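Local atomic coordinates of Lmo2812 protein (Listeria monocytogenes EGD-e, PDB entry 5ZQA), a protein that probably acts as a serine-type D-Ala-D-Ala carboxypeptidase, a penicillin-binding protein of the S11 family that trims peptidoglycan stem peptides. Residues T68-L73 and S182-S187; A61-L66 and K176-L181; Y115-T120 and N124-T129. One frame throughout, in Å; residues are numbered along the deposited sequence.

Contact 1 (T68-L73 and S182-S187); sequences TAFLVL and SSKLIS
F70 and L185 bring helix 65-77 against helix 175-188, and the closest part of the meeting is one methyl group. CD1 of L185 reaches across to lie 3.8 Å from CA of F70, touching the backbone of the first helix as well as its side chains. It also packs 3.9 Å from ring atom CD1 of F70; the two side chains run antiparallel, each reaching the CA of the other. With CG of F70 anti to its own backbone N (chi1 -174°), the ring leans across the interface and presents its edge to CA of L185 and the carbonyl O of K184, the latter 4.0 Å from CE1 of F70. From the next turn, L73 adds a lighter touch, its CD1 standing 4.1 Å from CD1 of L185, with the two leucine side chains roughly perpendicular.

On the more open side the packing thins to the partly exposed K184. Its CG comes within 4.1 Å of CE1 of F70, but the chain then bends at chi2 and chi3 and carries the ammonium away from the first helix. No hydrogen bond crosses between the segments, which approach at 28° with 10.3 Å between their axes, a gap bridged by F70 and L185.

Around this apolar joint, F70 meets H189, a magnesium ligand, edge-to-face and touches Q146 of helix 139-150. A69 and L73 also touch helix 111-120, while S182, S183 and I186 on the second helix rest on strand 246-255, so the contact joins the helical part of the fold to a helix lying on the antiparallel sheet.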
# COMPACT_ATOMS: atom_id res chain seq x y z
N THR A 68 -5.17 5.92 -0.74
CA THR A 68 -6.49 5.79 -1.35
C THR A 68 -7.40 4.89 -0.51
O THR A 68 -8.55 5.23 -0.28
CB THR A 68 -6.37 5.28 -2.79
OG1 THR A 68 -5.49 6.16 -3.50
CG2 THR A 68 -7.74 5.24 -3.52
N ALA A 69 -6.86 3.77 -0.02
CA ALA A 69 -7.62 2.88 0.87
C ALA A 69 -8.10 3.63 2.11
O ALA A 69 -9.26 3.51 2.51
CB ALA A 69 -6.78 1.65 1.27
N PHE A 70 -7.20 4.40 2.73
CA PHE A 70 -7.55 5.17 3.92
C PHE A 70 -8.74 6.08 3.64
O PHE A 70 -9.70 6.12 4.42
CB PHE A 70 -6.35 6.01 4.41
CG PHE A 70 -6.61 6.71 5.71
CD1 PHE A 70 -6.42 6.06 6.91
CD2 PHE A 70 -7.08 8.02 5.73
CE1 PHE A 70 -6.67 6.70 8.12
CE2 PHE A 70 -7.32 8.66 6.93
CZ PHE A 70 -7.11 8.00 8.12
N LEU A 71 -8.70 6.78 2.52
CA LEU A 71 -9.76 7.71 2.18
C LEU A 71 -11.09 7.02 1.81
O LEU A 71 -12.16 7.55 2.11
CB LEU A 71 -9.29 8.64 1.05
CG LEU A 71 -8.25 9.64 1.57
CD1 LEU A 71 -7.61 10.42 0.43
CD2 LEU A 71 -8.85 10.61 2.59
N VAL A 72 -11.02 5.85 1.18
CA VAL A 72 -12.21 5.05 0.94
C VAL A 72 -12.85 4.62 2.25
O VAL A 72 -14.06 4.78 2.44
CB VAL A 72 -11.87 3.80 0.10
CG1 VAL A 72 -13.01 2.81 0.10
CG2 VAL A 72 -11.51 4.24 -1.33
N LEU A 73 -12.03 4.13 3.17
CA LEU A 73 -12.53 3.64 4.45
C LEU A 73 -13.10 4.79 5.31
O LEU A 73 -14.13 4.62 5.97
CB LEU A 73 -11.41 2.91 5.19
CG LEU A 73 -11.02 1.60 4.49
CD1 LEU A 73 -9.72 1.05 5.06
CD2 LEU A 73 -12.13 0.57 4.60
N SER A 182 1.05 3.92 7.30
CA SER A 182 0.63 2.54 7.51
C SER A 182 0.09 2.35 8.93
O SER A 182 -0.91 1.67 9.12
CB SER A 182 1.80 1.58 7.25
OG SER A 182 2.23 1.70 5.90
N SER A 183 0.76 2.94 9.91
CA SER A 183 0.33 2.83 11.30
C SER A 183 -1.03 3.50 11.50
O SER A 183 -1.91 2.94 12.15
CB SER A 183 1.40 3.43 12.23
OG SER A 183 1.48 4.83 12.07
N LYS A 184 -1.21 4.68 10.92
CA LYS A 184 -2.48 5.40 11.03
C LYS A 184 -3.60 4.63 10.34
O LYS A 184 -4.73 4.57 10.84
CB LYS A 184 -2.36 6.80 10.43
CG LYS A 184 -3.56 7.69 10.68
CD LYS A 184 -3.62 8.19 12.11
CE LYS A 184 -2.45 9.11 12.43
NZ LYS A 184 -2.67 9.76 13.75
N LEU A 185 -3.30 4.05 9.18
CA LEU A 185 -4.29 3.25 8.47
C LEU A 185 -4.74 2.06 9.31
O LEU A 185 -5.94 1.80 9.46
CB LEU A 185 -3.73 2.79 7.12
CG LEU A 185 -4.57 1.78 6.33
CD1 LEU A 185 -5.92 2.35 5.94
CD2 LEU A 185 -3.80 1.34 5.07
N ILE A 186 -3.78 1.34 9.88
CA ILE A 186 -4.08 0.15 10.66
C ILE A 186 -4.78 0.49 11.99
O ILE A 186 -5.73 -0.19 12.39
CB ILE A 186 -2.80 -0.66 10.91
CG1 ILE A 186 -2.30 -1.26 9.59
CG2 ILE A 186 -3.02 -1.77 11.95
CD1 ILE A 186 -0.90 -1.86 9.70
N SER A 187 -4.36 1.56 12.67
CA SER A 187 -4.98 1.91 13.96
C SER A 187 -6.40 2.47 13.77
O SER A 187 -7.30 2.20 14.57
CB SER A 187 -4.10 2.92 14.71
OG SER A 187 -4.04 4.16 14.05

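Contact 2 (A61-L66 and K176-L181); sequences ASLSKL and KDLFLL
L63 sends its CD1 across to CD1 of L178, 4.1 Å away, the two leucine side chains crossing at about a right angle. One turn further along, L66 meets L181 differently: here the shaft of one side chain is touched, as chi1 of 172° carries CD2 of L181 to within 4.2 Å of CB of L66. All four leucines are buried. The two pairs stand one turn apart, between the 3-10 turn and first residues of helix 65-77 on one side and helix 175-188 on the other, and I238 of the sheet touches L63, L66 and L178.

Polar groups lie off this interface. S62 and K65 form the SxxK motif of penicillin-binding proteins, predicted as acyl-ester nucleophile and proton acceptor, and NZ of K65 donates a 2.7 Å hydrogen bond to OG of S62. On a separate flank, OG of S64 bonds to O of A61 at 2.9 Å, closing back on the turn nearly in line with the C=O bond (164°). With no hydrogen bond between the two segments, the chemistry implies a division of labour: leucines seat the segment on the fold, while OG of S62 and NZ of K65 belong to the predicted catalytic site.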
# COMPACT_ATOMS: atom_id res chain seq x y z
N ALA A 61 5.27 4.41 -5.93
CA ALA A 61 4.39 3.69 -6.86
C ALA A 61 3.07 3.25 -6.19
O ALA A 61 2.41 4.06 -5.55
CB ALA A 61 5.14 2.50 -7.45
N SER A 62 2.72 1.98 -6.32
CA SER A 62 1.44 1.49 -5.79
C SER A 62 1.30 1.51 -4.26
O SER A 62 0.22 1.25 -3.74
CB SER A 62 1.18 0.06 -6.27
OG SER A 62 0.73 0.07 -7.62
N LEU A 63 2.37 1.83 -3.54
CA LEU A 63 2.20 2.01 -2.09
C LEU A 63 1.24 3.18 -1.86
O LEU A 63 0.60 3.26 -0.81
CB LEU A 63 3.53 2.24 -1.38
CG LEU A 63 4.57 1.12 -1.52
CD1 LEU A 63 5.84 1.47 -0.76
CD2 LEU A 63 4.01 -0.21 -1.05
N SER A 64 1.10 4.04 -2.87
CA SER A 64 0.12 5.13 -2.84
C SER A 64 -1.30 4.64 -2.57
O SER A 64 -2.12 5.38 -2.01
CB SER A 64 0.10 5.88 -4.17
OG SER A 64 1.35 6.48 -4.45
N LYS A 65 -1.58 3.40 -2.97
CA LYS A 65 -2.92 2.85 -2.78
C LYS A 65 -3.32 2.72 -1.32
O LYS A 65 -4.51 2.63 -1.01
CB LYS A 65 -3.02 1.49 -3.47
CG LYS A 65 -2.93 1.58 -4.99
CD LYS A 65 -2.90 0.20 -5.61
CE LYS A 65 -3.08 0.25 -7.12
NZ LYS A 65 -1.85 0.73 -7.79
N LEU A 66 -2.35 2.76 -0.40
CA LEU A 66 -2.70 2.75 1.02
C LEU A 66 -3.39 4.05 1.42
O LEU A 66 -4.28 4.04 2.27
CB LEU A 66 -1.46 2.53 1.89
CG LEU A 66 -0.86 1.12 1.73
CD1 LEU A 66 0.42 0.98 2.52
CD2 LEU A 66 -1.85 0.04 2.17
N LYS A 176 10.14 6.69 6.92
CA LYS A 176 9.53 7.28 8.11
C LYS A 176 8.07 7.68 7.85
O LYS A 176 7.19 7.38 8.65
CB LYS A 176 10.36 8.47 8.59
CG LYS A 176 11.69 8.09 9.22
CD LYS A 176 12.40 9.33 9.74
CE LYS A 176 13.57 8.95 10.64
NZ LYS A 176 13.15 8.14 11.82
N ASP A 177 7.82 8.35 6.73
CA ASP A 177 6.45 8.76 6.42
C ASP A 177 5.55 7.57 6.09
O ASP A 177 4.37 7.54 6.45
CB ASP A 177 6.45 9.75 5.26
CG ASP A 177 6.70 11.18 5.70
OD1 ASP A 177 6.55 11.51 6.90
OD2 ASP A 177 7.02 11.99 4.82
N LEU A 178 6.11 6.56 5.41
CA LEU A 178 5.33 5.37 5.08
C LEU A 178 4.95 4.59 6.34
O LEU A 178 3.86 4.03 6.42
CB LEU A 178 6.10 4.50 4.08
CG LEU A 178 6.22 5.10 2.68
CD1 LEU A 178 7.20 4.29 1.87
CD2 LEU A 178 4.85 5.16 1.99
N PHE A 179 5.84 4.56 7.34
CA PHE A 179 5.49 3.97 8.62
C PHE A 179 4.29 4.68 9.25
O PHE A 179 3.37 4.04 9.74
CB PHE A 179 6.68 4.01 9.59
CG PHE A 179 6.30 3.75 11.02
CD1 PHE A 179 5.68 2.56 11.39
CD2 PHE A 179 6.56 4.69 11.99
CE1 PHE A 179 5.31 2.32 12.69
CE2 PHE A 179 6.20 4.45 13.32
CZ PHE A 179 5.58 3.26 13.67
N LEU A 180 4.31 6.01 9.22
CA LEU A 180 3.23 6.80 9.80
C LEU A 180 1.92 6.54 9.08
O LEU A 180 0.88 6.34 9.73
CB LEU A 180 3.58 8.29 9.76
CG LEU A 180 2.55 9.22 10.40
CD1 LEU A 180 2.14 8.75 11.79
CD2 LEU A 180 3.11 10.62 10.47
N LEU A 181 1.95 6.55 7.75
CA LEU A 181 0.73 6.29 6.99
C LEU A 181 0.17 4.91 7.29
O LEU A 181 -1.03 4.74 7.53
CB LEU A 181 1.00 6.43 5.50
CG LEU A 181 -0.13 6.00 4.58
CD1 LEU A 181 -1.42 6.76 4.87
CD2 LEU A 181 0.30 6.15 3.12

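Contact 3 (Y115-T120 and N124-T129); sequences YSAMLT and NDAAET
M118 extends from helix 111-120 along the flank of helix 124-135. Its CB lies 4.5 Å from CB of A126, at the margin of contact. CG, set anti to the backbone N by chi1 of 174°, comes 3.9 Å from CB of A127, and SD closes to 3.6 Å from that same methyl. The chain then bends at chi3 (77°), and the terminal CE packs against A69 of helix 65-77. Beside it, CB of A117 meets CB of A126 at 4.2 Å. Small alanine side chains let the helices, joined by a three-residue turn, approach to 7.9 Å between axes, at 130° to one another.

Away from the interface, OG1 of T129 and its backbone N approach O of D125 on either side of its carbonyl plane, the hydroxyl bond measuring 2.8 Å. S122, a predicted active-site residue, and N124 fit the S-x-N motif of penicillin-binding proteins, and the turn between the helices brings this motif to K65. The side chains that meet are apolar, a thioether and alanine methyls without a hydrogen bond between the segments, which implies that cohesion between them comes from apolar packing, while polar ties, such as N124 to K65, point elsewhere.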
# COMPACT_ATOMS: atom_id res chain seq x y z
N TYR A 115 -12.07 -1.84 -4.17
CA TYR A 115 -11.18 -1.77 -3.00
C TYR A 115 -10.36 -3.06 -2.84
O TYR A 115 -9.14 -3.00 -2.66
CB TYR A 115 -12.05 -1.46 -1.77
CG TYR A 115 -11.40 -1.65 -0.42
CD1 TYR A 115 -11.55 -2.84 0.27
CD2 TYR A 115 -10.72 -0.61 0.20
CE1 TYR A 115 -10.99 -3.03 1.52
CE2 TYR A 115 -10.16 -0.78 1.45
CZ TYR A 115 -10.30 -1.99 2.11
OH TYR A 115 -9.75 -2.18 3.36
N SER A 116 -11.01 -4.22 -2.96
CA SER A 116 -10.28 -5.48 -2.88
C SER A 116 -9.24 -5.59 -3.99
O SER A 116 -8.11 -6.00 -3.73
CB SER A 116 -11.23 -6.67 -2.95
OG SER A 116 -12.14 -6.65 -1.87
N ALA A 117 -9.62 -5.25 -5.22
CA ALA A 117 -8.71 -5.36 -6.36
C ALA A 117 -7.50 -4.43 -6.20
O ALA A 117 -6.36 -4.82 -6.47
CB ALA A 117 -9.45 -5.06 -7.67
N MET A 118 -7.76 -3.21 -5.75
CA MET A 118 -6.68 -2.27 -5.49
C MET A 118 -5.67 -2.83 -4.50
O MET A 118 -4.46 -2.80 -4.74
CB MET A 118 -7.28 -0.95 -5.00
CG MET A 118 -6.27 0.07 -4.56
SD MET A 118 -7.08 1.60 -4.09
CE MET A 118 -7.70 1.17 -2.46
N LEU A 119 -6.14 -3.37 -3.38
CA LEU A 119 -5.23 -3.80 -2.32
C LEU A 119 -4.58 -5.15 -2.59
O LEU A 119 -3.41 -5.36 -2.22
CB LEU A 119 -5.96 -3.85 -0.97
CG LEU A 119 -6.29 -2.49 -0.34
CD1 LEU A 119 -6.98 -2.73 0.99
CD2 LEU A 119 -5.04 -1.65 -0.17
N THR A 120 -5.31 -6.05 -3.25
CA THR A 120 -4.88 -7.44 -3.41
C THR A 120 -3.98 -7.63 -4.64
O THR A 120 -2.85 -8.12 -4.52
CB THR A 120 -6.11 -8.37 -3.51
OG1 THR A 120 -6.88 -8.27 -2.31
CG2 THR A 120 -5.70 -9.82 -3.69
N ASN A 124 -4.54 -0.74 -10.84
CA ASN A 124 -4.45 0.71 -10.98
C ASN A 124 -5.75 1.36 -11.40
O ASN A 124 -6.10 2.45 -10.92
CB ASN A 124 -3.36 1.08 -11.99
CG ASN A 124 -2.00 0.77 -11.48
OD1 ASN A 124 -1.50 1.46 -10.59
ND2 ASN A 124 -1.37 -0.26 -12.03
N ASP A 125 -6.48 0.71 -12.31
CA ASP A 125 -7.74 1.27 -12.75
C ASP A 125 -8.76 1.30 -11.60
O ASP A 125 -9.50 2.27 -11.47
CB ASP A 125 -8.29 0.52 -13.98
CG ASP A 125 -8.34 -1.00 -13.82
OD1 ASP A 125 -7.82 -1.57 -12.84
OD2 ASP A 125 -8.92 -1.65 -14.73
N ALA A 126 -8.76 0.27 -10.75
CA ALA A 126 -9.67 0.26 -9.60
C ALA A 126 -9.39 1.45 -8.67
O ALA A 126 -10.31 2.15 -8.23
CB ALA A 126 -9.54 -1.04 -8.84
N ALA A 127 -8.12 1.70 -8.41
CA ALA A 127 -7.73 2.84 -7.57
C ALA A 127 -8.17 4.17 -8.17
O ALA A 127 -8.70 5.03 -7.46
CB ALA A 127 -6.22 2.83 -7.35
N GLU A 128 -7.94 4.36 -9.47
CA GLU A 128 -8.29 5.62 -10.11
C GLU A 128 -9.80 5.85 -10.09
O GLU A 128 -10.27 6.98 -9.92
CB GLU A 128 -7.79 5.66 -11.56
CG GLU A 128 -6.26 5.73 -11.68
CD GLU A 128 -5.69 7.00 -11.10
OE1 GLU A 128 -4.56 6.95 -10.54
OE2 GLU A 128 -6.35 8.06 -11.20
N THR A 129 -10.54 4.76 -10.24
CA THR A 129 -12.01 4.81 -10.26
C THR A 129 -12.54 5.24 -8.89
O THR A 129 -13.44 6.08 -8.79
CB THR A 129 -12.60 3.44 -10.65
OG1 THR A 129 -12.15 3.08 -11.96
CG2 THR A 129 -14.12 3.49 -10.65

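Overall arrangement
Contacts 1 and 2 are successive parts of one interface between helices 65-77 and 175-188: their centres lie 10 Å apart, and CD2 of L185 packs 3.7 Å from CD2 of L66. Contact 3 falls in the chain between their paired segments and packs on helix 65-77, with OH of Y115 3.6 Å from CD1 of L73. Its link to contact 2 is polar, OD1 of N124 probably accepting a hydrogen bond from NZ of K65 at 2.9 Å. S62, K65 and S122, all predicted active-site residues, thus gather between contacts 2 and 3, whereas contact 1 borders the magnesium held by H189 and E191, about 4 Å from the side chain of L73.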